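Local coordinates for xylulose kinase (Escherichia coli, PDB 2ITM), which catalyses the ATP-dependent phosphorylation of D-xylulose to D-xylulose 5-phosphate and works as a homodimer of the FGGY kinase family, at residues A172-R182 with S276-W285; G79-L90 with Q145-Y155. All blocks are in the same frame, centred on the assembly; numbering follows the deposited sequence.

Interaction 1: residues A172-R182 with S276-W285; sequences AGTMWLDVAKR and SFCHALPQRW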
loop_
_atom_site.group_PDB
_atom_site.type_symbol
_atom_site.label_atom_id
_atom_site.label_comp_id
_atom_site.label_asym_id
_atom_site.label_seq_id
_atom_site.Cartn_x
_atom_site.Cartn_y
_atom_site.Cartn_z
ATOM N N ALA A 172 18.549 -25.460 -25.929
ATOM C CA ALA A 172 18.651 -24.031 -26.101
ATOM C C ALA A 172 18.753 -23.317 -24.759
ATOM O O ALA A 172 19.436 -22.317 -24.633
ATOM C CB ALA A 172 17.494 -23.520 -26.887
ATOM N N GLY A 173 18.076 -23.859 -23.757
ATOM C CA GLY A 173 18.054 -23.272 -22.443
ATOM C C GLY A 173 19.320 -23.383 -21.621
ATOM O O GLY A 173 19.375 -22.846 -20.542
ATOM N N THR A 174 20.325 -24.083 -22.122
ATOM C CA THR A 174 21.581 -24.255 -21.405
ATOM C C THR A 174 22.469 -23.026 -21.490
ATOM O O THR A 174 23.234 -22.752 -20.586
ATOM C CB THR A 174 22.367 -25.489 -21.915
ATOM O OG1 THR A 174 22.736 -25.322 -23.282
ATOM C CG2 THR A 174 21.518 -26.728 -21.893
ATOM N N MET A 175 22.336 -22.307 -22.597
ATOM C CA MET A 175 23.295 -21.318 -23.063
ATOM C C MET A 175 24.582 -21.883 -23.621
ATOM O O MET A 175 25.555 -21.168 -23.758
ATOM C CB MET A 175 23.595 -20.257 -22.006
ATOM C CG MET A 175 22.393 -19.605 -21.368
ATOM S SD MET A 175 21.223 -18.895 -22.520
ATOM C CE MET A 175 22.211 -17.607 -23.173
ATOM N N TRP A 176 24.594 -23.163 -23.945
ATOM C CA TRP A 176 25.720 -23.732 -24.660
ATOM C C TRP A 176 25.353 -23.975 -26.111
ATOM O O TRP A 176 26.206 -24.281 -26.928
ATOM C CB TRP A 176 26.200 -25.048 -24.019
ATOM C CG TRP A 176 26.744 -24.939 -22.627
ATOM C CD1 TRP A 176 27.680 -24.066 -22.180
ATOM C CD2 TRP A 176 26.374 -25.737 -21.500
ATOM N NE1 TRP A 176 27.927 -24.271 -20.848
ATOM C CE2 TRP A 176 27.134 -25.302 -20.409
ATOM C CE3 TRP A 176 25.469 -26.777 -21.305
ATOM C CZ2 TRP A 176 27.026 -25.871 -19.146
ATOM C CZ3 TRP A 176 25.363 -27.333 -20.056
ATOM C CH2 TRP A 176 26.137 -26.879 -18.991
ATOM N N LEU A 177 24.065 -23.856 -26.418
ATOM C CA LEU A 177 23.574 -24.084 -27.769
ATOM C C LEU A 177 23.635 -22.869 -28.686
ATOM O O LEU A 177 23.246 -21.772 -28.323
ATOM C CB LEU A 177 22.169 -24.669 -27.766
ATOM C CG LEU A 177 21.739 -25.239 -29.127
ATOM C CD1 LEU A 177 22.279 -26.633 -29.333
ATOM C CD2 LEU A 177 20.243 -25.201 -29.278
ATOM N N ASP A 178 24.122 -23.091 -29.892
ATOM C CA ASP A 178 23.932 -22.142 -30.962
ATOM C C ASP A 178 22.546 -22.274 -31.566
ATOM O O ASP A 178 22.288 -23.178 -32.334
ATOM C CB ASP A 178 24.997 -22.340 -32.041
ATOM C CG ASP A 178 24.980 -21.238 -33.067
ATOM O OD1 ASP A 178 23.913 -20.946 -33.625
ATOM O OD2 ASP A 178 25.997 -20.606 -33.380
ATOM N N VAL A 179 21.665 -21.355 -31.213
ATOM C CA VAL A 179 20.244 -21.537 -31.438
ATOM C C VAL A 179 19.877 -21.451 -32.915
ATOM O O VAL A 179 18.991 -22.150 -33.374
ATOM C CB VAL A 179 19.413 -20.553 -30.620
ATOM C CG1 VAL A 179 17.966 -20.630 -31.007
ATOM C CG2 VAL A 179 19.583 -20.815 -29.151
ATOM N N ALA A 180 20.579 -20.597 -33.649
ATOM C CA ALA A 180 20.483 -20.538 -35.106
ATOM C C ALA A 180 20.828 -21.857 -35.767
ATOM O O ALA A 180 20.176 -22.272 -36.682
ATOM C CB ALA A 180 21.364 -19.435 -35.650
ATOM N N LYS A 181 21.874 -22.504 -35.280
ATOM C CA LYS A 181 22.465 -23.657 -35.974
ATOM C C LYS A 181 21.963 -24.989 -35.444
ATOM O O LYS A 181 22.275 -26.031 -35.987
ATOM C CB LYS A 181 23.990 -23.598 -35.930
ATOM C CG LYS A 181 24.584 -22.380 -36.605
ATOM C CD LYS A 181 26.001 -22.642 -37.067
ATOM C CE LYS A 181 26.747 -21.351 -37.361
ATOM N NZ LYS A 181 28.191 -21.493 -37.126
ATOM N N ARG A 182 21.171 -24.940 -34.383
ATOM C CA ARG A 182 20.632 -26.145 -33.768
ATOM C C ARG A 182 21.738 -27.130 -33.412
ATOM O O ARG A 182 21.605 -28.328 -33.593
ATOM C CB ARG A 182 19.579 -26.782 -34.642
ATOM C CG ARG A 182 18.523 -25.799 -35.146
ATOM C CD ARG A 182 17.427 -26.390 -35.996
ATOM N NE ARG A 182 16.365 -26.993 -35.208
ATOM C CZ ARG A 182 15.388 -26.332 -34.619
ATOM N NH1 ARG A 182 15.308 -25.004 -34.696
ATOM N NH2 ARG A 182 14.485 -26.988 -33.922
ATOM N N SER A 276 14.638 -16.292 -26.626
ATOM C CA SER A 276 14.583 -16.928 -27.918
ATOM C C SER A 276 15.249 -18.293 -27.870
ATOM O O SER A 276 16.419 -18.414 -27.539
ATOM C CB SER A 276 15.223 -16.037 -28.981
ATOM O OG SER A 276 15.202 -16.641 -30.250
ATOM N N PHE A 277 14.480 -19.315 -28.178
ATOM C CA PHE A 277 14.950 -20.685 -28.176
ATOM C C PHE A 277 14.539 -21.445 -29.416
ATOM O O PHE A 277 13.676 -21.009 -30.167
ATOM C CB PHE A 277 14.423 -21.424 -26.952
ATOM C CG PHE A 277 14.798 -20.816 -25.653
ATOM C CD1 PHE A 277 13.835 -20.473 -24.737
ATOM C CD2 PHE A 277 16.117 -20.609 -25.332
ATOM C CE1 PHE A 277 14.175 -19.923 -23.544
ATOM C CE2 PHE A 277 16.464 -20.068 -24.130
ATOM C CZ PHE A 277 15.496 -19.729 -23.231
ATOM N N CYS A 278 15.135 -22.612 -29.608
ATOM C CA CYS A 278 14.599 -23.584 -30.530
ATOM C C CYS A 278 13.252 -24.103 -30.038
ATOM O O CYS A 278 13.021 -24.193 -28.851
ATOM C CB CYS A 278 15.591 -24.729 -30.764
ATOM S SG CYS A 278 17.190 -24.274 -31.444
ATOM N N HIS A 279 12.367 -24.418 -30.968
ATOM C CA HIS A 279 11.135 -25.136 -30.667
ATOM C C HIS A 279 11.374 -26.646 -30.682
ATOM O O HIS A 279 12.341 -27.112 -31.243
ATOM C CB HIS A 279 10.044 -24.744 -31.670
ATOM C CG HIS A 279 8.647 -25.007 -31.205
ATOM N ND1 HIS A 279 8.357 -25.615 -30.006
ATOM C CD2 HIS A 279 7.457 -24.733 -31.779
ATOM C CE1 HIS A 279 7.051 -25.708 -29.865
ATOM N NE2 HIS A 279 6.482 -25.182 -30.930
ATOM N N ALA A 280 10.469 -27.395 -30.069
ATOM C CA ALA A 280 10.598 -28.839 -29.970
ATOM C C ALA A 280 10.211 -29.565 -31.259
ATOM O O ALA A 280 9.987 -30.761 -31.269
ATOM C CB ALA A 280 9.797 -29.368 -28.800
ATOM N N LEU A 281 10.100 -28.791 -32.331
ATOM C CA LEU A 281 9.903 -29.381 -33.641
ATOM C C LEU A 281 10.981 -28.952 -34.612
ATOM O O LEU A 281 11.639 -27.948 -34.418
ATOM C CB LEU A 281 8.518 -29.033 -34.182
ATOM C CG LEU A 281 7.312 -29.559 -33.416
ATOM C CD1 LEU A 281 6.093 -28.737 -33.689
ATOM C CD2 LEU A 281 7.068 -31.033 -33.696
ATOM N N PRO A 282 11.141 -29.730 -35.668
ATOM C CA PRO A 282 12.196 -29.483 -36.639
ATOM C C PRO A 282 11.963 -28.183 -37.384
ATOM O O PRO A 282 10.843 -27.865 -37.725
ATOM C CB PRO A 282 12.083 -30.681 -37.569
ATOM C CG PRO A 282 11.468 -31.738 -36.721
ATOM C CD PRO A 282 10.493 -31.027 -35.894
ATOM N N GLN A 283 13.035 -27.433 -37.573
ATOM C CA GLN A 283 13.001 -26.151 -38.245
ATOM C C GLN A 283 11.972 -25.187 -37.643
ATOM O O GLN A 283 11.368 -24.401 -38.347
ATOM C CB GLN A 283 12.776 -26.327 -39.737
ATOM C CG GLN A 283 13.956 -26.893 -40.484
ATOM C CD GLN A 283 15.162 -25.987 -40.463
ATOM O OE1 GLN A 283 15.198 -24.989 -41.166
ATOM N NE2 GLN A 283 16.153 -26.337 -39.668
ATOM N N ARG A 284 11.790 -25.267 -36.333
ATOM C CA ARG A 284 10.931 -24.343 -35.636
ATOM C C ARG A 284 11.638 -23.668 -34.480
ATOM O O ARG A 284 12.438 -24.278 -33.791
ATOM C CB ARG A 284 9.683 -25.046 -35.129
ATOM C CG ARG A 284 8.636 -25.324 -36.170
ATOM C CD ARG A 284 8.178 -24.113 -36.927
ATOM N NE ARG A 284 8.570 -24.225 -38.315
ATOM C CZ ARG A 284 7.810 -24.726 -39.257
ATOM N NH1 ARG A 284 6.601 -25.137 -38.970
ATOM N NH2 ARG A 284 8.258 -24.809 -40.489
ATOM N N TRP A 285 11.293 -22.405 -34.269
ATOM C CA TRP A 285 11.904 -21.546 -33.268
ATOM C C TRP A 285 10.799 -20.738 -32.584
ATOM O O TRP A 285 9.726 -20.580 -33.127
ATOM C CB TRP A 285 12.859 -20.573 -33.947
ATOM C CG TRP A 285 14.194 -21.099 -34.253
ATOM C CD1 TRP A 285 15.250 -21.131 -33.428
ATOM C CD2 TRP A 285 14.632 -21.644 -35.488
ATOM N NE1 TRP A 285 16.336 -21.673 -34.062
ATOM C CE2 TRP A 285 15.974 -22.001 -35.336
ATOM C CE3 TRP A 285 14.020 -21.874 -36.716
ATOM C CZ2 TRP A 285 16.708 -22.566 -36.354
ATOM C CZ3 TRP A 285 14.747 -22.432 -37.720
ATOM C CH2 TRP A 285 16.079 -22.771 -37.540
#
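The carbonyl oxygen of Arg284 is gripped from opposite faces of its plane: Arg182 NH1 donates to Arg284 O at 3.1 Å, and His279 N closes a hydrogen bond to the same oxygen within the hairpin. Arg182 NH2 adds only weak bonds to Arg284 O and His279 O; its stronger partner is Glu204, with which it forms a salt bridge. The guanidinium group is held between Cys278 SG on one face and the backbone N of Gln283 on the other. It stands about perpendicular to the Trp285 ring, and the 4.5 Å from Arg182 CZ to the centroid of the six-membered ring, 17° off the normal, marks a cation-pi contact. A bend at chi3 (82°) swings NH1 over that face. At the ring edge the indole N-H, on Trp285 NE1, is donated to Val179 O at 2.8 Å, nearly straight (165°) and in the ring plane, while Val179 CG1 packs on Trp285 CD1 at 3.7 Å. A leucine at Trp285 would probably leave Val179 O without this donor and Arg182 without an aromatic face. Farther along, Ala172 CB meets Phe277 CD2 at 3.6 Å, and the Phe277 side chain comes within about 4 Å of the bound xylulose. The contact thus joins the N-terminal domain to the edge hairpin of the C-terminal domain's sheet, beside the sugar site in the cleft of this two-domain, actin-like FGGY kinase.

Interaction 2: residues G79-L90 with Q145-Y155; sequences GATLLDAQQRVL and QIDKVLLPKDY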
loop_
_atom_site.group_PDB
_atom_site.type_symbol
_atom_site.label_atom_id
_atom_site.label_comp_id
_atom_site.label_asym_id
_atom_site.label_seq_id
_atom_site.Cartn_x
_atom_site.Cartn_y
_atom_site.Cartn_z
ATOM N N GLY A 79 17.797 -27.016 -15.563
ATOM C CA GLY A 79 18.339 -27.666 -14.388
ATOM C C GLY A 79 19.668 -28.317 -14.727
ATOM O O GLY A 79 19.793 -29.009 -15.719
ATOM N N ALA A 80 20.663 -28.082 -13.887
ATOM C CA ALA A 80 21.978 -28.666 -14.079
ATOM C C ALA A 80 22.192 -29.978 -13.313
ATOM O O ALA A 80 22.355 -29.981 -12.104
ATOM C CB ALA A 80 23.052 -27.677 -13.761
ATOM N N THR A 81 22.189 -31.082 -14.042
ATOM C CA THR A 81 22.526 -32.378 -13.485
ATOM C C THR A 81 23.949 -32.803 -13.842
ATOM O O THR A 81 24.261 -33.033 -14.997
ATOM C CB THR A 81 21.520 -33.447 -13.948
ATOM O OG1 THR A 81 20.183 -32.983 -13.766
ATOM C CG2 THR A 81 21.614 -34.681 -13.088
ATOM N N LEU A 82 24.793 -32.909 -12.825
ATOM C CA LEU A 82 26.200 -33.224 -13.009
ATOM C C LEU A 82 26.527 -34.688 -12.719
ATOM O O LEU A 82 26.386 -35.157 -11.594
ATOM C CB LEU A 82 27.075 -32.354 -12.117
ATOM C CG LEU A 82 27.086 -30.833 -12.218
ATOM C CD1 LEU A 82 28.489 -30.342 -12.223
ATOM C CD2 LEU A 82 26.317 -30.301 -13.391
ATOM N N LEU A 83 27.004 -35.385 -13.735
ATOM C CA LEU A 83 27.350 -36.782 -13.614
ATOM C C LEU A 83 28.844 -36.997 -13.786
ATOM O O LEU A 83 29.473 -36.357 -14.614
ATOM C CB LEU A 83 26.591 -37.592 -14.658
ATOM C CG LEU A 83 25.074 -37.477 -14.651
ATOM C CD1 LEU A 83 24.486 -38.370 -15.683
ATOM C CD2 LEU A 83 24.493 -37.776 -13.305
ATOM N N ASP A 84 29.404 -37.918 -13.013
ATOM C CA ASP A 84 30.717 -38.443 -13.305
ATOM C C ASP A 84 30.763 -39.504 -14.380
ATOM O O ASP A 84 29.783 -39.812 -14.997
ATOM C CB ASP A 84 31.435 -38.915 -12.033
ATOM C CG ASP A 84 30.878 -40.223 -11.476
ATOM O OD1 ASP A 84 30.112 -40.904 -12.170
ATOM O OD2 ASP A 84 31.169 -40.638 -10.352
ATOM N N ALA A 85 31.947 -40.057 -14.575
ATOM C CA ALA A 85 32.204 -41.009 -15.642
ATOM C C ALA A 85 31.516 -42.324 -15.396
ATOM O O ALA A 85 31.349 -43.104 -16.313
ATOM C CB ALA A 85 33.682 -41.228 -15.800
ATOM N N GLN A 86 31.096 -42.558 -14.163
ATOM C CA GLN A 86 30.296 -43.728 -13.847
ATOM C C GLN A 86 28.803 -43.432 -13.806
ATOM O O GLN A 86 28.023 -44.259 -13.383
ATOM C CB GLN A 86 30.743 -44.343 -12.524
ATOM C CG GLN A 86 31.981 -45.178 -12.623
ATOM C CD GLN A 86 33.237 -44.340 -12.696
ATOM O OE1 GLN A 86 33.594 -43.676 -11.733
ATOM N NE2 GLN A 86 33.901 -44.357 -13.847
ATOM N N GLN A 87 28.415 -42.239 -14.231
ATOM C CA GLN A 87 27.023 -41.815 -14.161
ATOM C C GLN A 87 26.556 -41.704 -12.723
ATOM O O GLN A 87 25.377 -41.779 -12.433
ATOM C CB GLN A 87 26.121 -42.761 -14.950
ATOM C CG GLN A 87 26.418 -42.792 -16.429
ATOM C CD GLN A 87 27.687 -43.544 -16.756
ATOM O OE1 GLN A 87 27.858 -44.677 -16.331
ATOM N NE2 GLN A 87 28.574 -42.918 -17.503
ATOM N N ARG A 88 27.511 -41.517 -11.830
ATOM C CA ARG A 88 27.222 -41.108 -10.475
ATOM C C ARG A 88 26.800 -39.658 -10.431
ATOM O O ARG A 88 27.408 -38.815 -11.058
ATOM C CB ARG A 88 28.432 -41.313 -9.604
ATOM C CG ARG A 88 28.397 -42.554 -8.737
ATOM C CD ARG A 88 29.668 -43.384 -8.782
ATOM N NE ARG A 88 29.552 -44.590 -7.940
ATOM C CZ ARG A 88 28.538 -45.417 -7.953
ATOM N NH1 ARG A 88 27.522 -45.197 -8.763
ATOM N NH2 ARG A 88 28.522 -46.478 -7.167
ATOM N N VAL A 89 25.745 -39.382 -9.682
ATOM C CA VAL A 89 25.315 -38.022 -9.429
ATOM C C VAL A 89 26.240 -37.295 -8.457
ATOM O O VAL A 89 26.334 -37.660 -7.299
ATOM C CB VAL A 89 23.850 -37.962 -8.971
ATOM C CG1 VAL A 89 23.533 -36.631 -8.381
ATOM C CG2 VAL A 89 22.922 -38.238 -10.135
ATOM N N LEU A 90 26.880 -36.271 -8.986
ATOM C CA LEU A 90 27.997 -35.619 -8.333
ATOM C C LEU A 90 27.525 -34.663 -7.238
ATOM O O LEU A 90 28.111 -34.593 -6.175
ATOM C CB LEU A 90 28.798 -34.843 -9.363
ATOM C CG LEU A 90 30.229 -35.245 -9.689
ATOM C CD1 LEU A 90 30.681 -36.469 -8.934
ATOM C CD2 LEU A 90 30.478 -35.374 -11.172
ATOM N N GLN A 145 35.421 -33.725 -11.660
ATOM C CA GLN A 145 34.862 -35.056 -11.879
ATOM C C GLN A 145 33.737 -35.112 -12.936
ATOM O O GLN A 145 33.183 -36.161 -13.202
ATOM C CB GLN A 145 34.332 -35.628 -10.567
ATOM C CG GLN A 145 35.339 -35.826 -9.477
ATOM C CD GLN A 145 34.668 -36.226 -8.178
ATOM O OE1 GLN A 145 34.574 -35.433 -7.251
ATOM N NE2 GLN A 145 34.184 -37.449 -8.121
ATOM N N ILE A 146 33.401 -33.979 -13.528
ATOM C CA ILE A 146 32.268 -33.907 -14.435
ATOM C C ILE A 146 32.535 -34.632 -15.745
ATOM O O ILE A 146 33.488 -34.328 -16.445
ATOM C CB ILE A 146 31.915 -32.447 -14.744
ATOM C CG1 ILE A 146 31.441 -31.714 -13.503
ATOM C CG2 ILE A 146 30.863 -32.368 -15.826
ATOM C CD1 ILE A 146 31.239 -30.269 -13.732
ATOM N N ASP A 147 31.675 -35.589 -16.069
ATOM C CA ASP A 147 31.728 -36.274 -17.345
ATOM C C ASP A 147 30.576 -35.864 -18.214
ATOM O O ASP A 147 30.675 -35.845 -19.422
ATOM C CB ASP A 147 31.767 -37.792 -17.134
ATOM C CG ASP A 147 32.102 -38.550 -18.411
ATOM O OD1 ASP A 147 31.222 -39.223 -18.975
ATOM O OD2 ASP A 147 33.209 -38.523 -18.938
ATOM N N LYS A 148 29.473 -35.529 -17.571
ATOM C CA LYS A 148 28.227 -35.264 -18.258
ATOM C C LYS A 148 27.384 -34.248 -17.495
ATOM O O LYS A 148 27.290 -34.293 -16.274
ATOM C CB LYS A 148 27.438 -36.557 -18.445
ATOM C CG LYS A 148 26.946 -36.781 -19.835
ATOM C CD LYS A 148 28.089 -36.854 -20.797
ATOM C CE LYS A 148 27.987 -38.092 -21.629
ATOM N NZ LYS A 148 28.934 -38.056 -22.742
ATOM N N VAL A 149 26.781 -33.343 -18.248
ATOM C CA VAL A 149 25.776 -32.426 -17.749
ATOM C C VAL A 149 24.431 -32.671 -18.447
ATOM O O VAL A 149 24.314 -32.539 -19.649
ATOM C CB VAL A 149 26.216 -30.967 -17.954
ATOM C CG1 VAL A 149 25.131 -30.008 -17.563
ATOM C CG2 VAL A 149 27.478 -30.684 -17.191
ATOM N N LEU A 150 23.433 -33.046 -17.662
ATOM C CA LEU A 150 22.119 -33.337 -18.206
ATOM C C LEU A 150 21.060 -32.414 -17.638
ATOM O O LEU A 150 21.033 -32.138 -16.445
ATOM C CB LEU A 150 21.732 -34.787 -17.965
ATOM C CG LEU A 150 22.586 -35.891 -18.567
ATOM C CD1 LEU A 150 22.008 -37.220 -18.195
ATOM C CD2 LEU A 150 22.678 -35.746 -20.058
ATOM N N LEU A 151 20.183 -31.949 -18.505
ATOM C CA LEU A 151 18.954 -31.352 -18.059
ATOM C C LEU A 151 18.080 -32.391 -17.358
ATOM O O LEU A 151 18.310 -33.571 -17.460
ATOM C CB LEU A 151 18.234 -30.696 -19.233
ATOM C CG LEU A 151 18.961 -29.526 -19.888
ATOM C CD1 LEU A 151 18.465 -29.278 -21.284
ATOM C CD2 LEU A 151 18.795 -28.281 -19.046
ATOM N N PRO A 152 17.087 -31.935 -16.625
ATOM C CA PRO A 152 16.392 -32.811 -15.684
ATOM C C PRO A 152 15.629 -33.944 -16.375
ATOM O O PRO A 152 15.753 -35.085 -15.973
ATOM C CB PRO A 152 15.461 -31.837 -14.950
ATOM C CG PRO A 152 16.191 -30.551 -14.996
ATOM C CD PRO A 152 16.834 -30.500 -16.324
ATOM N N LYS A 153 14.870 -33.628 -17.414
ATOM C CA LYS A 153 14.120 -34.646 -18.130
ATOM C C LYS A 153 15.049 -35.627 -18.847
ATOM O O LYS A 153 14.714 -36.781 -19.043
ATOM C CB LYS A 153 13.153 -34.010 -19.109
ATOM C CG LYS A 153 13.718 -33.848 -20.493
ATOM C CD LYS A 153 12.743 -33.219 -21.423
ATOM C CE LYS A 153 13.237 -33.282 -22.849
ATOM N NZ LYS A 153 14.555 -32.669 -23.055
ATOM N N ASP A 154 16.215 -35.130 -19.227
ATOM C CA ASP A 154 17.214 -35.913 -19.908
ATOM C C ASP A 154 17.932 -36.879 -18.970
ATOM O O ASP A 154 18.339 -37.948 -19.384
ATOM C CB ASP A 154 18.192 -35.016 -20.653
ATOM C CG ASP A 154 17.509 -34.150 -21.692
ATOM O OD1 ASP A 154 16.501 -34.583 -22.257
ATOM O OD2 ASP A 154 17.905 -33.028 -21.990
ATOM N N TYR A 155 18.056 -36.514 -17.703
ATOM C CA TYR A 155 18.539 -37.468 -16.719
ATOM C C TYR A 155 17.547 -38.608 -16.599
ATOM O O TYR A 155 17.921 -39.759 -16.558
ATOM C CB TYR A 155 18.764 -36.835 -15.349
ATOM C CG TYR A 155 19.014 -37.863 -14.270
ATOM C CD1 TYR A 155 20.251 -38.441 -14.116
ATOM C CD2 TYR A 155 18.000 -38.270 -13.429
ATOM C CE1 TYR A 155 20.475 -39.378 -13.139
ATOM C CE2 TYR A 155 18.210 -39.203 -12.458
ATOM C CZ TYR A 155 19.446 -39.763 -12.315
ATOM O OH TYR A 155 19.654 -40.706 -11.351
HETATM O O HOH W 1 28.744 -40.030 -17.535
HETATM O O HOH W 2 34.159 -38.536 -13.846
#
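Thr81, Leu83 and Leu150 project from one face of a two-stranded antiparallel sheet, while Leu82 and Val149 occupy the other. The axes of strands 81-83 and 148-150 run 155° apart, and a classic beta bulge, in which Asp147 and Lys148 both face Leu83, interrupts the regular register. On the first face the Leu83 and Leu150 side chains meet at about a right angle, CD1 of Leu83 lying 3.7 Å from CD1 of Leu150. Tyr155 belongs to the first turn of the following helix: with CG anti to the backbone N (chi1 169°), its side chain crosses that of Val89 at about a right angle, and Tyr155 CE1 lies 4.0 Å from Val89 CG2. Thr81 CG2 also meets this ring, and Trp48 of helix 45-62 packs against both Thr81 and Tyr155. On the other face Leu82 and Val149 run alongside each other in the same direction, with 4.0 Å between Leu82 CD2 and Val149 CG2; Leu132 of helix 128-138 packs against Val149 there. At the far end Pro152 CG sits 3.6 Å from Gly79 CA, on the side where a side chain would start. The bulge shows in the bonding: Leu83 O accepts in its carbonyl plane from Asp147 N at 2.7 Å, and from Lys148 N at 3.1 Å with that donor tilted 28° from the plane.

How the interactions relate
Followed from the N terminus, the chain leaves the substrate-binding His78 into 79-90, passes through a largely helical excursion of 54 residues, and returns at 145-155, where interaction 2 closes its loop within the N-terminal domain. Residues 172-182 come soon afterwards, but their partner 276-285 arrives only after a further 93 residues, so interaction 1 spans from the N-terminal to the C-terminal domain. The loops follow in series, neither nested nor crossed. The centres of the two contacts are about 21 Å apart, yet they touch: Trp176 CH2 packs 3.6 Å from Val149 CG1, and Thr174 CG2 lies 4.0 Å from Leu151 CD1. A hydrogen bond between His78 ND1 and Gly173 O adds a link beside the sugar.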